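PDB 3MAL: stromal cell-derived factor 2-like protein, which takes part in endoplasmic reticulum protein quality control and the unfolded protein response, forming a complex with ERDJ3B and BIP1 needed for accumulation of the immune receptor EFR. Local coordinates for residues 22-27 and 189-194; 46-51 and 113-118; 62-67 and 88-93; 107-112 and 173-178; 152-157 and 180-185. All coordinates share one frame; numbering follows the deposited sequence.

Interaction 1: 22-27 and 189-194; sequences SAIKLM and GVYLPL
Ala23 and Val190 form an antiparallel hydrogen-bonded pair, their CA atoms 5.1 Å apart, and through it the first and last strands of the chain close the six-stranded barrel of the beta-trefoil. Both bonds of the pair are made. Ala23 N gives its proton to Val190 O at 3.0 Å, and Val190 N returns one to Ala23 O at 2.7 Å. The side chains of Ala23 and Val190 leave on the same face of the sheet. Alanine is small enough to sit there against Ile65 of the next barrel strand, while the exposed valine has the beta-branched shape that favours an extended backbone. Beside them Gly189, having no side chain, brings its CA to 3.0 Å from Ala23 O and lets the ring of Tyr191 fold back along its own strand. Tyr191 CG stands beside its own backbone N (chi1 -42°), and the ring lies with Gly189 C over one face, toward the rim. The ring's edge is met by Ile24, whose CG2 is 3.7 Å from Tyr191 CE2; the two side chains cross at about a right angle. Ile24 also packs on Val66 and Trp138, as suits a buried branched residue. At the start of the strand, Ser22 is compact enough for its CB to come within 3.1 Å of Val190 O. The Tyr191 hydroxyl is bonded to Gln140, and it also receives a weak hydrogen bond from Gly189 N, with OH and N 3.3 Å apart.

Interaction 2: 46-51 and 113-118; sequences SGQQSV and SCFGDD
The amide of Gln48 meets the Phe115 ring at its edge: Gln48 CD lies in the ring plane, NE2 is 3.8 Å from Phe115 CD2, and the amide and ring planes stand 53° apart. The ring's other neighbours include Asp122 and Asp125. With CG beside the backbone N (chi1 -68°) and the chain extended beyond it, Gln48 is long enough to reach across and accept a hydrogen bond on OE1 from Ser113 OG at 2.7 Å, the donor tilted modestly out of the amide plane. Gln48 N is held in turn by Ser46 OG at 3.1 Å, an ST turn whose hydroxyl also bonds Glu111. The contact as a whole pairs strands 49-54 and 110-115 in the cap of the beta-trefoil. Cys114 N gives a nearly straight bond to Gln49 O at 2.8 Å. The reciprocal link is made by a water, which accepts from Gln49 N and donates to Cys114 O at 2.8 Å. The Gln49 side chain runs extended past Cys114, its OE1 3.3 Å from Cys114 CB and bonded to Ser37 and Thr93, and Val51 CG2 lies 3.9 Å from Cys114 SG, the thiol serving as a small apolar surface. Gln48 OE1, which can only accept, takes the Ser113 proton and a further bond besides; together they hold the amide's rotation and keep NE2 at the Phe115 edge.

Interaction 3: 62-67 and 88-93; sequences SYWIVK and LQHMKT
His90 packs against the indole of Trp64 in the dense part of this contact, an edge-to-face pair, tilted well short of perpendicular, in which the histidine edge is presented to the indole face. The six-membered ring of Trp64 and the imidazole have centroids 4.9 Å apart and planes 58° from each other. His90 CG is anti to its backbone N (chi1 -167°), and CB reaches over the same indole, an off-centre CH-pi contact 4.1 Å from the centroid. Flat rings fill this buried face well, yet their nitrogens need partners: Trp64 NE1 bonds Leu35 O, His90 NE2 bonds Asn61 O, and His90 ND1 is hydrogen-bonded to Thr93 OG1 at 2.9 Å. Next along, Val66 and Leu88 lie side by side, CG2 to CD2 4.0 Å. The backbones between are neighbouring antiparallel strands of the beta-trefoil barrel, 64-67 and 85-90, with Ile65 N to Gln89 O at 2.7 Å among their bonds.

The side of Ile65 and Gln89 is the outer, more solvent-accessible one. Exposed Met91 lies across Ile65; its SD is 3.6 Å from Tyr63 CB and stands obliquely to the Tyr63 ring, a Met-aromatic contact, the flexible thioether fitting this uneven surface. Extended Lys67 donates from NZ to Gln89 OE1 at 2.7 Å, while Gln89 NE2 serves Asp118 and Arg94 O. A water donates to Tyr63 O at 2.8 Å and accepts from Lys92 N.

Interaction 4: 107-112 and 173-178; sequences SGNLEV and CGIREK
Leu110 and Gly174 join two of the inner strands of the beta-trefoil cap, 110-115 and 170-175, as an antiparallel hydrogen-bonded pair. Both bonds are direct: Leu110 N to Gly174 O is 3.0 Å and Gly174 N to Leu110 O is 2.9 Å. Glycine suits the place because Leu110 CB comes down beside it, 3.8 Å from Gly174 CA. The leucine then runs out to Arg176, which it crosses at about a right angle, with CD2 3.8 Å from Arg176 NE at the edge of the guanidinium. The leucine's chi2 of -4° nearly eclipses CD1 with CA, so the methyl positions may be less certain.

On the side of Asn109 a polar residue packs against apolar ones. Asn109 lies alongside Ile175, pointing the same way, with its CG 3.7 Å from Ile175 CG2, and its ND2 donates to Ser107 OG at 2.9 Å, the serine oxygen tilted 25° from the amide plane. Ser107 OG also bonds Glu171, so the short hydroxyl links the turn to the partner strand. Cys173 SG rests 3.8 Å from Asn109 CB. Farther in, Val112 lays CG2 against the partner backbone, 3.5 Å from Cys173 C. In this all-beta fold the flanks are strands: Leu97 of 96-100 and Leu155 of 154-161 pack on Val112, His156 packs on Ile175, and the backbone of Tyr154 in strand 154-161 is hydrogen-bonded to that of Ile175 on the other edge of strand 170-175.

Interaction 5: 152-157 and 180-185; sequences SGYLHS and ADNIWL
Asp181, at the end of a short 3-10 turn, sits against both His156 and Ser157. Its CB is 3.4 Å from His156 NE2 and 3.1 Å from Ser157 O, and its carboxylate stands almost perpendicular to the imidazole, 87° between planes. Its backbone O lies over one face of that ring and accepts from Ser157 N, although the position of this oxygen is less sure. Asn182 follows, with CB tucked 3.0 Å from Leu155 O and ND2 in the plane of the His156 ring at its edge, 3.1 Å from CD2. An amide suits this buried turn because both ends are used: OD1 takes bonds from Arg145 and Lys179 N, and ND2 gives one to Glu177 O. A water may bridge Asn182 O and Leu155 O. After Ile183, which points away, Trp184 presents both its polar edge and its face. NE1 donates to Leu155 O at 2.9 Å; the oxygen is in the indole plane, but the nitrogen approaches from well above the carbonyl plane. Leu155 crosses the indole at about a right angle; its chi1 of -176° brings CG to 3.8 Å from Trp184 CZ2. CD2 lies over the five-membered ring, 3.9 Å from its centroid, a CH-pi contact. A barrel-strand tryptophan bonded to a leucine carbonyl of a cap strand recurs in this beta-trefoil: within the MIR 1 range, Trp64 does the same with Leu35.

Overall arrangement
Interactions 1 and 3 belong to the barrel of the beta-trefoil, where strands 23-28 and 64-67 are neighbours, so Ile24 N meets Trp64 O. Interactions 2 and 4 are in the cap and share strand 110-115; one pair is completed by water, the other entirely by direct bonds. Interaction 5 ties cap to barrel and is the most buried, relying on a tryptophan and polar groups, whereas the other four are only partly buried and rest on strand pairing, with Lys67 and Met91 outermost in interaction 3 and Arg176 in interaction 4. Interaction 5 reaches interaction 1 through Met27 and Leu185, and interaction 4 through Tyr154 and Ile175. Cys114 SG packs against Trp64, connecting interactions 2 and 3.

Interaction 1: 22-27 and 189-194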
# COMPACT_ATOMS: atom_id res chain seq x y z
N SER A 22 1.52 3.70 -13.10
CA SER A 22 2.91 3.36 -12.86
C SER A 22 3.03 2.17 -11.91
O SER A 22 2.11 1.89 -11.11
CB SER A 22 3.68 4.56 -12.32
OG SER A 22 3.56 4.59 -10.92
N ALA A 23 4.15 1.44 -12.04
CA ALA A 23 4.46 0.35 -11.12
C ALA A 23 5.48 0.84 -10.08
O ALA A 23 6.49 1.45 -10.43
CB ALA A 23 5.00 -0.87 -11.87
N ILE A 24 5.18 0.58 -8.81
CA ILE A 24 6.03 1.06 -7.72
C ILE A 24 6.29 -0.02 -6.68
O ILE A 24 5.52 -0.98 -6.56
CB ILE A 24 5.43 2.30 -7.00
CG1 ILE A 24 4.16 1.93 -6.22
CG2 ILE A 24 5.28 3.49 -8.00
CD1 ILE A 24 3.66 3.02 -5.26
N LYS A 25 7.39 0.14 -5.94
CA LYS A 25 7.51 -0.45 -4.63
C LYS A 25 7.30 0.65 -3.58
O LYS A 25 7.49 1.84 -3.86
CB LYS A 25 8.86 -1.14 -4.46
CG LYS A 25 9.08 -2.24 -5.47
CD LYS A 25 10.26 -3.14 -5.06
CE LYS A 25 10.43 -4.28 -6.08
NZ LYS A 25 11.63 -5.09 -5.74
N LEU A 26 6.81 0.24 -2.41
CA LEU A 26 6.56 1.15 -1.32
C LEU A 26 7.38 0.71 -0.13
O LEU A 26 7.15 -0.37 0.44
CB LEU A 26 5.06 1.16 -0.98
CG LEU A 26 4.59 2.41 -0.26
CD1 LEU A 26 4.55 3.65 -1.19
CD2 LEU A 26 3.20 2.15 0.39
N MET A 27 8.37 1.53 0.24
CA MET A 27 9.29 1.20 1.30
C MET A 27 8.90 1.90 2.60
O MET A 27 8.67 3.11 2.62
CB MET A 27 10.71 1.58 0.91
CG MET A 27 11.78 1.14 1.91
SD MET A 27 13.42 1.86 1.63
CE MET A 27 13.18 3.47 2.35
N GLY A 189 10.49 2.33 -8.96
CA GLY A 189 9.31 2.27 -9.80
C GLY A 189 9.57 2.39 -11.29
O GLY A 189 10.68 2.65 -11.73
N VAL A 190 8.52 2.13 -12.06
CA VAL A 190 8.52 2.46 -13.47
C VAL A 190 7.37 3.44 -13.65
O VAL A 190 6.20 3.08 -13.47
CB VAL A 190 8.34 1.21 -14.35
CG1 VAL A 190 8.17 1.62 -15.82
CG2 VAL A 190 9.55 0.28 -14.18
N TYR A 191 7.69 4.68 -13.99
CA TYR A 191 6.70 5.74 -14.01
C TYR A 191 6.28 6.13 -15.44
O TYR A 191 7.14 6.46 -16.29
CB TYR A 191 7.20 6.95 -13.21
CG TYR A 191 7.88 6.56 -11.89
CD1 TYR A 191 9.24 6.79 -11.70
CD2 TYR A 191 7.17 5.96 -10.86
CE1 TYR A 191 9.88 6.43 -10.52
CE2 TYR A 191 7.80 5.60 -9.65
CZ TYR A 191 9.15 5.83 -9.50
OH TYR A 191 9.80 5.48 -8.34
N LEU A 192 4.98 6.04 -15.71
CA LEU A 192 4.46 6.34 -17.04
C LEU A 192 4.67 7.83 -17.32
O LEU A 192 4.65 8.66 -16.38
CB LEU A 192 2.99 5.95 -17.18
CG LEU A 192 2.58 4.48 -17.06
CD1 LEU A 192 1.14 4.33 -17.54
CD2 LEU A 192 3.54 3.52 -17.86
N PRO A 193 4.91 8.18 -18.60
CA PRO A 193 5.15 9.57 -18.99
C PRO A 193 4.04 10.48 -18.50
O PRO A 193 2.88 10.08 -18.44
CB PRO A 193 5.17 9.52 -20.52
CG PRO A 193 5.41 8.12 -20.87
CD PRO A 193 4.97 7.26 -19.74
N LEU A 194 4.41 11.70 -18.13
CA LEU A 194 3.44 12.73 -17.76
C LEU A 194 2.69 13.24 -18.96
O LEU A 194 3.30 13.72 -19.93
CB LEU A 194 4.15 13.92 -17.13
CG LEU A 194 4.37 13.95 -15.64
CD1 LEU A 194 5.40 15.07 -15.34
CD2 LEU A 194 3.04 14.20 -14.94

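Interaction 2: 46-51 and 113-118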
# COMPACT_ATOMS: atom_id res chain seq x y z
N SER A 46 -10.17 -11.45 8.58
CA SER A 46 -11.05 -11.55 7.42
C SER A 46 -10.83 -12.83 6.62
O SER A 46 -11.64 -13.19 5.78
CB SER A 46 -10.82 -10.36 6.49
OG SER A 46 -9.50 -10.44 5.92
N GLY A 47 -9.71 -13.52 6.88
CA GLY A 47 -9.32 -14.66 6.04
C GLY A 47 -8.98 -14.27 4.60
O GLY A 47 -8.86 -15.14 3.72
N GLN A 48 -8.82 -12.97 4.32
CA GLN A 48 -8.43 -12.54 2.96
C GLN A 48 -6.91 -12.74 2.73
O GLN A 48 -6.19 -13.09 3.65
CB GLN A 48 -8.87 -11.10 2.68
CG GLN A 48 -10.41 -10.93 2.60
CD GLN A 48 -10.86 -9.49 2.68
OE1 GLN A 48 -10.06 -8.56 2.54
NE2 GLN A 48 -12.15 -9.29 2.92
N GLN A 49 -6.45 -12.51 1.50
CA GLN A 49 -5.02 -12.61 1.14
C GLN A 49 -4.20 -11.68 2.01
O GLN A 49 -4.54 -10.49 2.18
CB GLN A 49 -4.83 -12.25 -0.33
CG GLN A 49 -3.38 -12.43 -0.87
CD GLN A 49 -3.29 -12.14 -2.36
OE1 GLN A 49 -2.70 -11.13 -2.78
NE2 GLN A 49 -3.88 -13.01 -3.18
N SER A 50 -3.09 -12.20 2.55
CA SER A 50 -2.27 -11.46 3.49
C SER A 50 -1.28 -10.51 2.80
O SER A 50 -0.97 -10.64 1.61
CB SER A 50 -1.51 -12.43 4.40
OG SER A 50 -0.61 -13.22 3.64
N VAL A 51 -0.88 -9.51 3.56
CA VAL A 51 0.04 -8.45 3.12
C VAL A 51 1.11 -8.36 4.23
O VAL A 51 0.78 -8.45 5.41
CB VAL A 51 -0.72 -7.10 2.94
CG1 VAL A 51 0.26 -5.92 2.80
CG2 VAL A 51 -1.66 -7.17 1.74
N SER A 113 -5.19 -6.17 4.15
CA SER A 113 -5.25 -7.34 3.28
C SER A 113 -5.18 -7.00 1.80
O SER A 113 -5.09 -5.82 1.40
CB SER A 113 -6.54 -8.15 3.55
OG SER A 113 -7.70 -7.44 3.12
N CYS A 114 -5.20 -8.05 0.98
CA CYS A 114 -5.41 -7.92 -0.46
C CYS A 114 -6.78 -8.51 -0.81
O CYS A 114 -7.08 -9.66 -0.47
CB CYS A 114 -4.27 -8.60 -1.26
SG CYS A 114 -3.06 -7.39 -1.91
N PHE A 115 -7.61 -7.71 -1.49
CA PHE A 115 -9.03 -8.02 -1.69
C PHE A 115 -9.40 -8.07 -3.17
O PHE A 115 -8.86 -7.32 -3.99
CB PHE A 115 -9.88 -6.95 -0.97
CG PHE A 115 -11.35 -6.98 -1.29
CD1 PHE A 115 -11.89 -6.20 -2.32
CD2 PHE A 115 -12.23 -7.77 -0.53
CE1 PHE A 115 -13.24 -6.24 -2.62
CE2 PHE A 115 -13.59 -7.79 -0.80
CZ PHE A 115 -14.10 -7.02 -1.84
N GLY A 116 -10.38 -8.91 -3.48
CA GLY A 116 -11.02 -8.86 -4.79
C GLY A 116 -10.13 -9.24 -5.95
O GLY A 116 -9.24 -10.07 -5.83
N ASP A 117 -10.39 -8.62 -7.09
CA ASP A 117 -9.63 -8.92 -8.28
C ASP A 117 -10.05 -7.93 -9.33
O ASP A 117 -10.65 -6.92 -9.02
CB ASP A 117 -9.90 -10.34 -8.76
CG ASP A 117 -11.38 -10.58 -9.09
OD1 ASP A 117 -12.07 -9.68 -9.59
OD2 ASP A 117 -11.87 -11.68 -8.82
N ASP A 118 -9.77 -8.20 -10.59
CA ASP A 118 -10.14 -7.21 -11.60
C ASP A 118 -11.62 -6.96 -11.82
O ASP A 118 -11.98 -6.00 -12.47
CB ASP A 118 -9.49 -7.52 -12.92
CG ASP A 118 -8.09 -7.06 -12.96
OD1 ASP A 118 -7.22 -7.93 -12.94
OD2 ASP A 118 -7.85 -5.84 -12.95
O HOH W 1 -8.55 -11.98 -0.66

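Interaction 3: 62-67 and 88-93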
# COMPACT_ATOMS: atom_id res chain seq x y z
N SER A 62 6.66 -7.57 -4.69
CA SER A 62 6.68 -6.23 -4.09
C SER A 62 6.14 -5.11 -4.97
O SER A 62 6.14 -3.94 -4.55
CB SER A 62 8.10 -5.87 -3.64
OG SER A 62 8.49 -6.69 -2.56
N TYR A 63 5.71 -5.44 -6.20
CA TYR A 63 5.21 -4.42 -7.12
C TYR A 63 3.71 -4.20 -7.02
O TYR A 63 2.94 -5.16 -6.88
CB TYR A 63 5.61 -4.72 -8.56
CG TYR A 63 6.98 -4.21 -8.91
CD1 TYR A 63 8.05 -5.08 -9.15
CD2 TYR A 63 7.22 -2.83 -8.97
CE1 TYR A 63 9.33 -4.58 -9.47
CE2 TYR A 63 8.47 -2.33 -9.28
CZ TYR A 63 9.52 -3.20 -9.50
OH TYR A 63 10.74 -2.66 -9.80
N TRP A 64 3.34 -2.92 -7.08
CA TRP A 64 1.96 -2.44 -6.98
C TRP A 64 1.71 -1.45 -8.14
O TRP A 64 2.59 -0.64 -8.46
CB TRP A 64 1.73 -1.72 -5.62
CG TRP A 64 2.01 -2.62 -4.45
CD1 TRP A 64 3.24 -2.86 -3.87
CD2 TRP A 64 1.06 -3.43 -3.75
NE1 TRP A 64 3.10 -3.78 -2.84
CE2 TRP A 64 1.77 -4.14 -2.75
CE3 TRP A 64 -0.33 -3.61 -3.85
CZ2 TRP A 64 1.13 -5.00 -1.85
CZ3 TRP A 64 -0.97 -4.49 -2.96
CH2 TRP A 64 -0.23 -5.18 -1.97
N ILE A 65 0.53 -1.50 -8.75
CA ILE A 65 0.12 -0.50 -9.75
C ILE A 65 -0.72 0.63 -9.12
O ILE A 65 -1.73 0.36 -8.45
CB ILE A 65 -0.61 -1.14 -10.95
CG1 ILE A 65 0.24 -2.24 -11.58
CG2 ILE A 65 -0.93 -0.08 -12.02
CD1 ILE A 65 1.59 -1.69 -12.06
N VAL A 66 -0.31 1.89 -9.30
CA VAL A 66 -1.07 3.02 -8.76
C VAL A 66 -2.28 3.29 -9.68
O VAL A 66 -2.11 3.51 -10.89
CB VAL A 66 -0.23 4.31 -8.70
CG1 VAL A 66 -0.99 5.44 -8.00
CG2 VAL A 66 1.12 4.05 -8.04
N LYS A 67 -3.48 3.24 -9.11
CA LYS A 67 -4.70 3.46 -9.89
C LYS A 67 -5.66 4.48 -9.25
O LYS A 67 -5.68 4.65 -8.02
CB LYS A 67 -5.41 2.12 -10.16
CG LYS A 67 -4.68 1.23 -11.17
CD LYS A 67 -5.50 -0.03 -11.54
CE LYS A 67 -4.66 -0.90 -12.47
NZ LYS A 67 -5.42 -2.03 -13.14
N LEU A 88 -4.03 0.68 -4.84
CA LEU A 88 -2.78 0.03 -5.18
C LEU A 88 -3.10 -1.41 -5.51
O LEU A 88 -3.56 -2.16 -4.66
CB LEU A 88 -1.77 0.11 -4.01
CG LEU A 88 -1.21 1.51 -3.73
CD1 LEU A 88 -0.40 1.48 -2.42
CD2 LEU A 88 -0.33 1.98 -4.90
N GLN A 89 -2.89 -1.80 -6.77
CA GLN A 89 -3.23 -3.16 -7.17
C GLN A 89 -1.95 -3.97 -7.25
O GLN A 89 -1.02 -3.57 -7.92
CB GLN A 89 -3.96 -3.16 -8.52
CG GLN A 89 -4.50 -4.55 -8.89
CD GLN A 89 -5.23 -4.57 -10.23
OE1 GLN A 89 -4.90 -3.80 -11.15
NE2 GLN A 89 -6.21 -5.46 -10.34
N HIS A 90 -1.92 -5.10 -6.57
CA HIS A 90 -0.78 -6.01 -6.54
C HIS A 90 -0.59 -6.59 -7.94
O HIS A 90 -1.52 -7.17 -8.51
CB HIS A 90 -1.03 -7.13 -5.52
CG HIS A 90 0.18 -7.95 -5.19
ND1 HIS A 90 0.22 -9.32 -5.39
CD2 HIS A 90 1.37 -7.61 -4.65
CE1 HIS A 90 1.40 -9.78 -5.00
NE2 HIS A 90 2.12 -8.76 -4.55
N MET A 91 0.60 -6.43 -8.51
CA MET A 91 0.82 -6.82 -9.89
C MET A 91 0.68 -8.32 -10.10
O MET A 91 0.10 -8.76 -11.10
CB MET A 91 2.19 -6.37 -10.39
CG MET A 91 2.28 -4.94 -10.88
SD MET A 91 3.86 -4.65 -11.74
CE MET A 91 3.59 -5.41 -13.32
N LYS A 92 1.21 -9.09 -9.17
CA LYS A 92 1.29 -10.54 -9.34
C LYS A 92 -0.05 -11.24 -9.16
O LYS A 92 -0.32 -12.20 -9.88
CB LYS A 92 2.35 -11.14 -8.39
CG LYS A 92 3.80 -10.84 -8.82
CD LYS A 92 4.24 -11.75 -9.93
CE LYS A 92 4.36 -13.19 -9.46
NZ LYS A 92 5.27 -13.28 -8.32
N THR A 93 -0.88 -10.77 -8.23
CA THR A 93 -2.17 -11.42 -7.93
C THR A 93 -3.40 -10.64 -8.41
O THR A 93 -4.50 -11.19 -8.41
CB THR A 93 -2.37 -11.75 -6.41
OG1 THR A 93 -2.45 -10.52 -5.67
CG2 THR A 93 -1.24 -12.62 -5.86
O HOH W 2 3.23 -7.91 -7.38

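Interaction 4: 107-112 and 173-178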
# COMPACT_ATOMS: atom_id res chain seq x y z
N SER A 107 -0.36 -7.61 16.22
CA SER A 107 -0.54 -6.48 17.14
C SER A 107 -2.02 -6.12 17.43
O SER A 107 -2.30 -5.25 18.25
CB SER A 107 0.22 -5.25 16.64
OG SER A 107 -0.31 -4.82 15.38
N GLY A 108 -2.95 -6.79 16.77
CA GLY A 108 -4.38 -6.53 17.03
C GLY A 108 -4.80 -5.13 16.62
O GLY A 108 -5.70 -4.53 17.24
N ASN A 109 -4.14 -4.59 15.59
CA ASN A 109 -4.53 -3.32 14.99
C ASN A 109 -5.38 -3.61 13.75
O ASN A 109 -5.88 -4.73 13.61
CB ASN A 109 -3.29 -2.46 14.68
CG ASN A 109 -2.63 -1.92 15.95
OD1 ASN A 109 -3.26 -1.17 16.70
ND2 ASN A 109 -1.40 -2.31 16.19
N LEU A 110 -5.59 -2.64 12.87
CA LEU A 110 -6.51 -2.87 11.75
C LEU A 110 -5.83 -3.82 10.78
O LEU A 110 -4.71 -3.58 10.37
CB LEU A 110 -6.78 -1.54 11.04
CG LEU A 110 -8.00 -0.61 11.26
CD1 LEU A 110 -9.10 -1.09 12.23
CD2 LEU A 110 -7.55 0.87 11.49
N GLU A 111 -6.52 -4.89 10.39
CA GLU A 111 -5.97 -5.76 9.36
C GLU A 111 -5.83 -5.05 8.00
O GLU A 111 -6.76 -4.38 7.50
CB GLU A 111 -6.85 -6.98 9.17
CG GLU A 111 -6.19 -8.11 8.39
CD GLU A 111 -7.21 -9.11 7.92
OE1 GLU A 111 -7.84 -8.87 6.86
OE2 GLU A 111 -7.40 -10.11 8.64
N VAL A 112 -4.66 -5.24 7.41
CA VAL A 112 -4.42 -4.83 6.03
C VAL A 112 -4.30 -6.07 5.15
O VAL A 112 -3.41 -6.92 5.37
CB VAL A 112 -3.16 -3.90 5.93
CG1 VAL A 112 -2.87 -3.57 4.48
CG2 VAL A 112 -3.42 -2.62 6.68
N CYS A 173 -0.18 -3.30 9.13
CA CYS A 173 -1.50 -3.06 9.75
C CYS A 173 -1.87 -1.59 9.59
O CYS A 173 -1.13 -0.84 8.95
CB CYS A 173 -1.48 -3.47 11.22
SG CYS A 173 -0.33 -2.52 12.24
N GLY A 174 -3.02 -1.20 10.14
CA GLY A 174 -3.47 0.19 10.14
C GLY A 174 -3.60 0.67 11.58
O GLY A 174 -4.10 -0.09 12.44
N ILE A 175 -3.09 1.87 11.88
CA ILE A 175 -3.27 2.49 13.21
C ILE A 175 -3.79 3.90 13.06
O ILE A 175 -3.71 4.50 11.98
CB ILE A 175 -2.00 2.50 14.13
CG1 ILE A 175 -1.03 3.61 13.69
CG2 ILE A 175 -1.37 1.08 14.21
CD1 ILE A 175 0.09 3.87 14.67
N ARG A 176 -4.30 4.45 14.14
CA ARG A 176 -5.05 5.69 14.00
C ARG A 176 -4.25 6.97 14.15
O ARG A 176 -4.74 8.02 13.77
CB ARG A 176 -6.24 5.66 14.95
CG ARG A 176 -7.12 4.43 14.69
CD ARG A 176 -8.42 4.77 14.01
NE ARG A 176 -9.18 3.56 13.70
CZ ARG A 176 -10.51 3.48 13.75
NH1 ARG A 176 -11.24 4.54 14.13
NH2 ARG A 176 -11.13 2.34 13.43
N GLU A 177 -3.04 6.88 14.69
CA GLU A 177 -2.18 8.05 14.89
C GLU A 177 -1.01 8.11 13.92
O GLU A 177 -0.39 7.08 13.60
CB GLU A 177 -1.59 8.02 16.32
CG GLU A 177 -2.62 8.07 17.45
CD GLU A 177 -3.38 6.77 17.62
OE1 GLU A 177 -2.76 5.69 17.55
OE2 GLU A 177 -4.59 6.82 17.80
N LYS A 178 -0.63 9.33 13.53
CA LYS A 178 0.60 9.56 12.77
C LYS A 178 1.79 9.25 13.63
O LYS A 178 1.91 9.75 14.77
CB LYS A 178 0.68 11.01 12.25
CG LYS A 178 -0.49 11.41 11.38
CD LYS A 178 -0.20 12.75 10.68
CE LYS A 178 -1.22 12.97 9.60
NZ LYS A 178 -0.92 14.20 8.81

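Interaction 5: 152-157 and 180-185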
# COMPACT_ATOMS: atom_id res chain seq x y z
N SER A 152 -10.01 5.28 8.44
CA SER A 152 -9.04 6.29 8.86
C SER A 152 -7.69 5.74 9.38
O SER A 152 -6.90 6.50 9.93
CB SER A 152 -9.65 7.27 9.88
OG SER A 152 -10.76 7.93 9.34
N GLY A 153 -7.42 4.45 9.18
CA GLY A 153 -6.12 3.86 9.54
C GLY A 153 -4.97 4.27 8.62
O GLY A 153 -5.14 4.27 7.39
N TYR A 154 -3.83 4.67 9.17
CA TYR A 154 -2.63 4.89 8.36
C TYR A 154 -1.98 3.54 8.14
O TYR A 154 -1.84 2.75 9.08
CB TYR A 154 -1.63 5.83 9.06
CG TYR A 154 -2.20 7.19 9.29
CD1 TYR A 154 -2.32 8.09 8.23
CD2 TYR A 154 -2.67 7.57 10.55
CE1 TYR A 154 -2.85 9.35 8.41
CE2 TYR A 154 -3.21 8.85 10.75
CZ TYR A 154 -3.30 9.73 9.66
OH TYR A 154 -3.84 11.00 9.79
N LEU A 155 -1.61 3.26 6.88
CA LEU A 155 -0.80 2.09 6.56
C LEU A 155 0.47 2.12 7.43
O LEU A 155 1.21 3.12 7.46
CB LEU A 155 -0.41 2.13 5.06
CG LEU A 155 0.37 0.90 4.57
CD1 LEU A 155 -0.57 -0.32 4.52
CD2 LEU A 155 0.97 1.20 3.19
N HIS A 156 0.73 1.00 8.10
CA HIS A 156 1.70 0.98 9.20
C HIS A 156 2.51 -0.30 9.14
O HIS A 156 1.98 -1.34 8.76
CB HIS A 156 0.92 1.02 10.53
CG HIS A 156 1.76 1.38 11.71
ND1 HIS A 156 2.40 0.43 12.49
CD2 HIS A 156 2.04 2.58 12.27
CE1 HIS A 156 3.05 1.03 13.46
NE2 HIS A 156 2.83 2.33 13.36
N SER A 157 3.80 -0.22 9.47
CA SER A 157 4.57 -1.42 9.78
C SER A 157 5.51 -1.17 10.97
O SER A 157 5.52 -0.08 11.57
CB SER A 157 5.35 -1.93 8.55
OG SER A 157 5.64 -3.32 8.69
N ALA A 180 6.24 7.76 13.32
CA ALA A 180 7.40 7.48 12.47
C ALA A 180 7.21 6.18 11.67
O ALA A 180 7.61 6.10 10.51
CB ALA A 180 8.66 7.42 13.33
N ASP A 181 6.58 5.18 12.29
CA ASP A 181 6.35 3.87 11.67
C ASP A 181 5.18 3.84 10.69
O ASP A 181 4.80 2.76 10.21
CB ASP A 181 6.12 2.78 12.73
CG ASP A 181 7.41 2.34 13.43
OD1 ASP A 181 8.49 2.32 12.82
OD2 ASP A 181 7.32 1.98 14.62
N ASN A 182 4.56 4.99 10.39
CA ASN A 182 3.64 5.01 9.24
C ASN A 182 4.03 5.98 8.12
O ASN A 182 3.19 6.42 7.34
CB ASN A 182 2.13 5.05 9.63
CG ASN A 182 1.80 6.03 10.73
OD1 ASN A 182 1.99 7.24 10.58
ND2 ASN A 182 1.24 5.51 11.84
N ILE A 183 5.31 6.29 8.04
CA ILE A 183 5.80 7.01 6.88
C ILE A 183 6.38 6.02 5.87
O ILE A 183 7.06 5.03 6.22
CB ILE A 183 6.76 8.17 7.25
CG1 ILE A 183 7.11 9.01 6.01
CG2 ILE A 183 7.99 7.65 7.97
CD1 ILE A 183 8.26 8.47 5.18
N TRP A 184 6.04 6.26 4.61
CA TRP A 184 6.48 5.40 3.51
C TRP A 184 7.12 6.24 2.40
O TRP A 184 6.92 7.46 2.34
CB TRP A 184 5.28 4.62 2.94
CG TRP A 184 4.65 3.67 3.93
CD1 TRP A 184 3.77 3.98 4.93
CD2 TRP A 184 4.85 2.24 4.01
NE1 TRP A 184 3.42 2.85 5.63
CE2 TRP A 184 4.06 1.77 5.09
CE3 TRP A 184 5.61 1.33 3.28
CZ2 TRP A 184 4.02 0.41 5.45
CZ3 TRP A 184 5.57 -0.02 3.64
CH2 TRP A 184 4.77 -0.46 4.71
N LEU A 185 7.85 5.57 1.52
CA LEU A 185 8.53 6.17 0.37
C LEU A 185 8.31 5.28 -0.87
O LEU A 185 8.55 4.06 -0.83
CB LEU A 185 10.04 6.30 0.66
CG LEU A 185 10.41 6.99 2.00
CD1 LEU A 185 11.56 6.31 2.72
CD2 LEU A 185 10.74 8.44 1.79
O HOH W 3 0.76 5.74 6.16